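Local structure of NigD-like protein (Bacteroides vulgatus ATCC 8482, 3K6O) at residues F122-I133 with Y156-P167. The protein is of unknown function, probably an exported lipoprotein of the NigD-like family that joins an OB domain to a beta-sandwich domain. Sequence-based numbering, arbitrary orientation.
Sequences FMLNFPSPQKPI and YNNNGSQGRLVP
Leu124 and Val166 form an antiparallel hydrogen-bonded pair, with Leu124 N to Val166 O at 2.9 Å, while Ile133 and Asn157 make a second such pair. Between them Asn125 bridges two parts of the facing chain. Its OD1 accepts from Tyr156 OH at 2.7 Å, in the amide plane and on a lone pair, and accepts a second hydrogen bond from a water that Asn158 ND2 also binds; Asn125 ND2 donates to Gly163 O (2.9 Å), so both ends of the amide are fixed. The tyrosine reaches this amide with CG anti to its backbone N (chi1 178°), its ring turned only 24° from the amide plane and CE1 lying 3.7 Å from Pro132 CB. Cutting Tyr156 back to a leucine would probably leave Asn125 OD1 without its protein donor and open a gap beside Pro132. These loops join strands at one end of the C-terminal beta sandwich, where a type I' turn from Asn158 to Ser161 follows strand 149-157. From the end of that turn Ser161 OG donates to Gln130 O, in the carbonyl plane, and accepts from Ser128 N (3.1 Å), tying down the loop around the cis peptide before Pro129. Farther out, Arg164 lays its guanidinium over one face of Phe126 in a cation-pi stack, NH1 above the ring centre and the planes 29° apart, while Pro127 CD rests against the opposite face, toward its rim.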
loop_
_atom_site.group_PDB
_atom_site.type_symbol
_atom_site.label_atom_id
_atom_site.label_comp_id
_atom_site.label_asym_id
_atom_site.label_seq_id
_atom_site.Cartn_x
_atom_site.Cartn_y
_atom_site.Cartn_z
ATOM N N PHE A 122 3.314 -8.612 -2.181
ATOM C CA PHE A 122 4.509 -9.428 -2.016
ATOM C C PHE A 122 4.200 -10.790 -1.441
ATOM O O PHE A 122 3.072 -11.060 -1.015
ATOM C CB PHE A 122 5.536 -8.721 -1.131
ATOM C CG PHE A 122 5.156 -8.634 0.338
ATOM C CD1 PHE A 122 4.145 -7.786 0.773
ATOM C CD2 PHE A 122 5.846 -9.370 1.297
ATOM C CE1 PHE A 122 3.812 -7.695 2.113
ATOM C CE2 PHE A 122 5.514 -9.274 2.657
ATOM C CZ PHE A 122 4.496 -8.420 3.060
HETATM N N MSE A 123 5.200 -11.665 -1.470
HETATM C CA MSE A 123 5.063 -13.005 -0.920
HETATM C C MSE A 123 5.735 -13.027 0.441
HETATM O O MSE A 123 6.827 -12.491 0.608
HETATM C CB MSE A 123 5.718 -14.039 -1.839
HETATM C CG MSE A 123 5.202 -14.075 -3.288
HETATM SE SE MSE A 123 3.274 -14.350 -3.459
HETATM C CE MSE A 123 3.159 -16.207 -3.084
ATOM N N LEU A 124 5.070 -13.630 1.415
ATOM C CA LEU A 124 5.638 -13.823 2.741
ATOM C C LEU A 124 5.459 -15.257 3.202
ATOM O O LEU A 124 4.510 -15.943 2.830
ATOM C CB LEU A 124 5.007 -12.863 3.765
ATOM C CG LEU A 124 3.514 -13.023 4.087
ATOM C CD1 LEU A 124 3.166 -12.198 5.335
ATOM C CD2 LEU A 124 2.691 -12.544 2.937
ATOM N N ASN A 125 6.390 -15.708 4.033
ATOM C CA ASN A 125 6.334 -17.064 4.528
ATOM C C ASN A 125 5.138 -17.215 5.458
ATOM O O ASN A 125 4.898 -16.356 6.301
ATOM C CB ASN A 125 7.643 -17.407 5.224
ATOM C CG ASN A 125 8.831 -17.344 4.281
ATOM O OD1 ASN A 125 9.437 -16.268 4.088
ATOM N ND2 ASN A 125 9.198 -18.501 3.696
ATOM N N PHE A 126 4.358 -18.281 5.276
ATOM C CA PHE A 126 3.274 -18.598 6.201
ATOM C C PHE A 126 3.811 -18.653 7.639
ATOM O O PHE A 126 4.887 -19.223 7.882
ATOM C CB PHE A 126 2.625 -19.948 5.849
ATOM C CG PHE A 126 1.342 -20.211 6.590
ATOM C CD1 PHE A 126 0.177 -19.533 6.240
ATOM C CD2 PHE A 126 1.300 -21.116 7.640
ATOM C CE1 PHE A 126 -1.026 -19.760 6.914
ATOM C CE2 PHE A 126 0.096 -21.351 8.327
ATOM C CZ PHE A 126 -1.069 -20.658 7.959
ATOM N N PRO A 127 3.070 -18.076 8.593
ATOM C CA PRO A 127 3.469 -18.121 10.003
ATOM C C PRO A 127 3.586 -19.543 10.561
ATOM O O PRO A 127 2.636 -20.314 10.520
ATOM C CB PRO A 127 2.355 -17.350 10.714
ATOM C CG PRO A 127 1.728 -16.493 9.645
ATOM C CD PRO A 127 1.855 -17.273 8.383
ATOM N N SER A 128 4.769 -19.853 11.078
ATOM C CA SER A 128 5.147 -21.186 11.472
ATOM C C SER A 128 6.221 -21.132 12.587
ATOM O O SER A 128 7.342 -21.620 12.405
ATOM C CB SER A 128 5.693 -21.922 10.242
ATOM O OG SER A 128 6.828 -21.261 9.686
ATOM N N PRO A 129 5.892 -20.502 13.739
ATOM C CA PRO A 129 4.645 -19.763 14.053
ATOM C C PRO A 129 4.746 -18.230 13.887
ATOM O O PRO A 129 3.740 -17.575 13.569
ATOM C CB PRO A 129 4.395 -20.121 15.519
ATOM C CG PRO A 129 5.788 -20.339 16.101
ATOM C CD PRO A 129 6.730 -20.688 14.943
ATOM N N GLN A 130 5.933 -17.663 14.096
ATOM C CA GLN A 130 6.110 -16.200 13.996
ATOM C C GLN A 130 5.590 -15.618 12.678
ATOM O O GLN A 130 5.839 -16.158 11.608
ATOM C CB GLN A 130 7.590 -15.839 14.182
ATOM C CG GLN A 130 8.029 -15.829 15.637
ATOM C CD GLN A 130 7.322 -14.733 16.412
ATOM O OE1 GLN A 130 6.300 -14.982 17.078
ATOM N NE2 GLN A 130 7.824 -13.505 16.286
ATOM N N LYS A 131 4.849 -14.525 12.763
ATOM C CA LYS A 131 4.320 -13.849 11.571
ATOM C C LYS A 131 5.367 -12.863 10.997
ATOM O O LYS A 131 5.768 -11.919 11.688
ATOM C CB LYS A 131 2.999 -13.155 11.930
ATOM C CG LYS A 131 2.554 -12.014 11.018
ATOM C CD LYS A 131 1.882 -12.444 9.706
ATOM C CE LYS A 131 1.583 -11.178 8.836
ATOM N NZ LYS A 131 0.389 -11.285 7.940
ATOM N N PRO A 132 5.816 -13.066 9.727
ATOM C CA PRO A 132 6.870 -12.203 9.162
ATOM C C PRO A 132 6.556 -10.708 9.123
ATOM O O PRO A 132 5.385 -10.312 9.049
ATOM C CB PRO A 132 7.017 -12.717 7.714
ATOM C CG PRO A 132 6.487 -14.063 7.720
ATOM C CD PRO A 132 5.346 -14.035 8.718
ATOM N N ILE A 133 7.634 -9.910 9.117
ATOM C CA ILE A 133 7.560 -8.439 9.054
ATOM C C ILE A 133 8.178 -7.899 7.752
ATOM O O ILE A 133 9.261 -8.332 7.319
ATOM C CB ILE A 133 8.279 -7.767 10.286
ATOM C CG1 ILE A 133 9.758 -8.170 10.415
ATOM C CG2 ILE A 133 7.590 -8.144 11.575
ATOM C CD1 ILE A 133 10.509 -7.419 11.555
ATOM N N TYR A 156 12.724 -7.018 4.871
ATOM C CA TYR A 156 11.916 -8.193 5.209
ATOM C C TYR A 156 12.600 -9.044 6.277
ATOM O O TYR A 156 13.812 -9.256 6.241
ATOM C CB TYR A 156 11.669 -9.055 3.957
ATOM C CG TYR A 156 10.870 -10.336 4.188
ATOM C CD1 TYR A 156 9.560 -10.289 4.599
ATOM C CD2 TYR A 156 11.450 -11.600 3.998
ATOM C CE1 TYR A 156 8.816 -11.441 4.772
ATOM C CE2 TYR A 156 10.726 -12.755 4.195
ATOM C CZ TYR A 156 9.400 -12.661 4.576
ATOM O OH TYR A 156 8.660 -13.777 4.796
ATOM N N ASN A 157 11.807 -9.527 7.230
ATOM C CA ASN A 157 12.297 -10.472 8.217
ATOM C C ASN A 157 11.252 -11.575 8.359
ATOM O O ASN A 157 10.108 -11.291 8.688
ATOM C CB ASN A 157 12.579 -9.794 9.560
ATOM C CG ASN A 157 13.554 -10.578 10.409
ATOM O OD1 ASN A 157 13.748 -11.788 10.213
ATOM N ND2 ASN A 157 14.201 -9.895 11.353
ATOM N N ASN A 158 11.636 -12.823 8.081
ATOM C CA ASN A 158 10.684 -13.937 8.206
ATOM C C ASN A 158 10.543 -14.432 9.632
ATOM O O ASN A 158 9.662 -15.251 9.931
ATOM C CB ASN A 158 10.997 -15.077 7.246
ATOM C CG ASN A 158 12.298 -15.768 7.544
ATOM O OD1 ASN A 158 12.870 -15.636 8.625
ATOM N ND2 ASN A 158 12.787 -16.507 6.569
ATOM N N ASN A 159 11.401 -13.919 10.516
ATOM C CA ASN A 159 11.297 -14.202 11.930
ATOM C C ASN A 159 11.255 -15.714 12.155
ATOM O O ASN A 159 10.386 -16.203 12.837
ATOM C CB ASN A 159 10.028 -13.517 12.507
ATOM C CG ASN A 159 10.194 -12.001 12.683
ATOM O OD1 ASN A 159 11.314 -11.497 12.784
ATOM N ND2 ASN A 159 9.080 -11.279 12.731
ATOM N N GLY A 160 12.170 -16.446 11.530
ATOM C CA GLY A 160 12.241 -17.907 11.678
ATOM C C GLY A 160 11.296 -18.733 10.810
ATOM O O GLY A 160 11.582 -19.892 10.520
ATOM N N SER A 161 10.170 -18.153 10.397
ATOM C CA SER A 161 9.197 -18.860 9.558
ATOM C C SER A 161 9.700 -19.119 8.136
ATOM O O SER A 161 9.754 -18.201 7.304
ATOM C CB SER A 161 7.902 -18.070 9.485
ATOM O OG SER A 161 7.302 -18.011 10.757
ATOM N N GLN A 162 10.069 -20.371 7.880
ATOM C CA GLN A 162 10.613 -20.811 6.603
ATOM C C GLN A 162 9.524 -21.422 5.716
ATOM O O GLN A 162 9.818 -21.928 4.633
ATOM C CB GLN A 162 11.683 -21.878 6.841
ATOM C CG GLN A 162 12.873 -21.483 7.747
ATOM C CD GLN A 162 13.781 -22.673 8.059
ATOM O OE1 GLN A 162 13.328 -23.817 8.181
ATOM N NE2 GLN A 162 15.068 -22.407 8.185
ATOM N N GLY A 163 8.269 -21.373 6.168
ATOM C CA GLY A 163 7.176 -22.083 5.503
ATOM C C GLY A 163 6.829 -21.645 4.085
ATOM O O GLY A 163 7.553 -20.874 3.453
ATOM N N ARG A 164 5.703 -22.166 3.596
ATOM C CA ARG A 164 5.216 -21.901 2.240
ATOM C C ARG A 164 4.871 -20.427 2.036
ATOM O O ARG A 164 4.307 -19.793 2.923
ATOM C CB ARG A 164 3.981 -22.767 1.947
ATOM C CG ARG A 164 2.720 -22.391 2.761
ATOM C CD ARG A 164 1.552 -23.396 2.580
ATOM N NE ARG A 164 0.274 -22.673 2.460
ATOM C CZ ARG A 164 -0.601 -22.445 3.447
ATOM N NH1 ARG A 164 -0.384 -22.894 4.688
ATOM N NH2 ARG A 164 -1.715 -21.753 3.183
ATOM N N LEU A 165 5.189 -19.903 0.855
ATOM C CA LEU A 165 4.897 -18.508 0.523
ATOM C C LEU A 165 3.407 -18.239 0.225
ATOM O O LEU A 165 2.747 -19.006 -0.475
ATOM C CB LEU A 165 5.753 -18.066 -0.667
ATOM C CG LEU A 165 7.263 -18.035 -0.447
ATOM C CD1 LEU A 165 7.996 -17.821 -1.770
ATOM C CD2 LEU A 165 7.649 -16.963 0.592
ATOM N N VAL A 166 2.901 -17.122 0.753
ATOM C CA VAL A 166 1.519 -16.673 0.516
ATOM C C VAL A 166 1.495 -15.173 0.176
ATOM O O VAL A 166 2.412 -14.450 0.551
ATOM C CB VAL A 166 0.625 -16.931 1.741
ATOM C CG1 VAL A 166 0.506 -18.436 1.979
ATOM C CG2 VAL A 166 1.188 -16.230 2.978
ATOM N N PRO A 167 0.465 -14.713 -0.557
ATOM C CA PRO A 167 0.468 -13.315 -1.020
ATOM C C PRO A 167 0.076 -12.388 0.086
ATOM O O PRO A 167 -0.618 -12.809 1.009
ATOM C CB PRO A 167 -0.575 -13.295 -2.153
ATOM C CG PRO A 167 -0.845 -14.744 -2.456
ATOM C CD PRO A 167 -0.623 -15.482 -1.183
HETATM O O HOH W 1 12.002 -16.162 3.629
#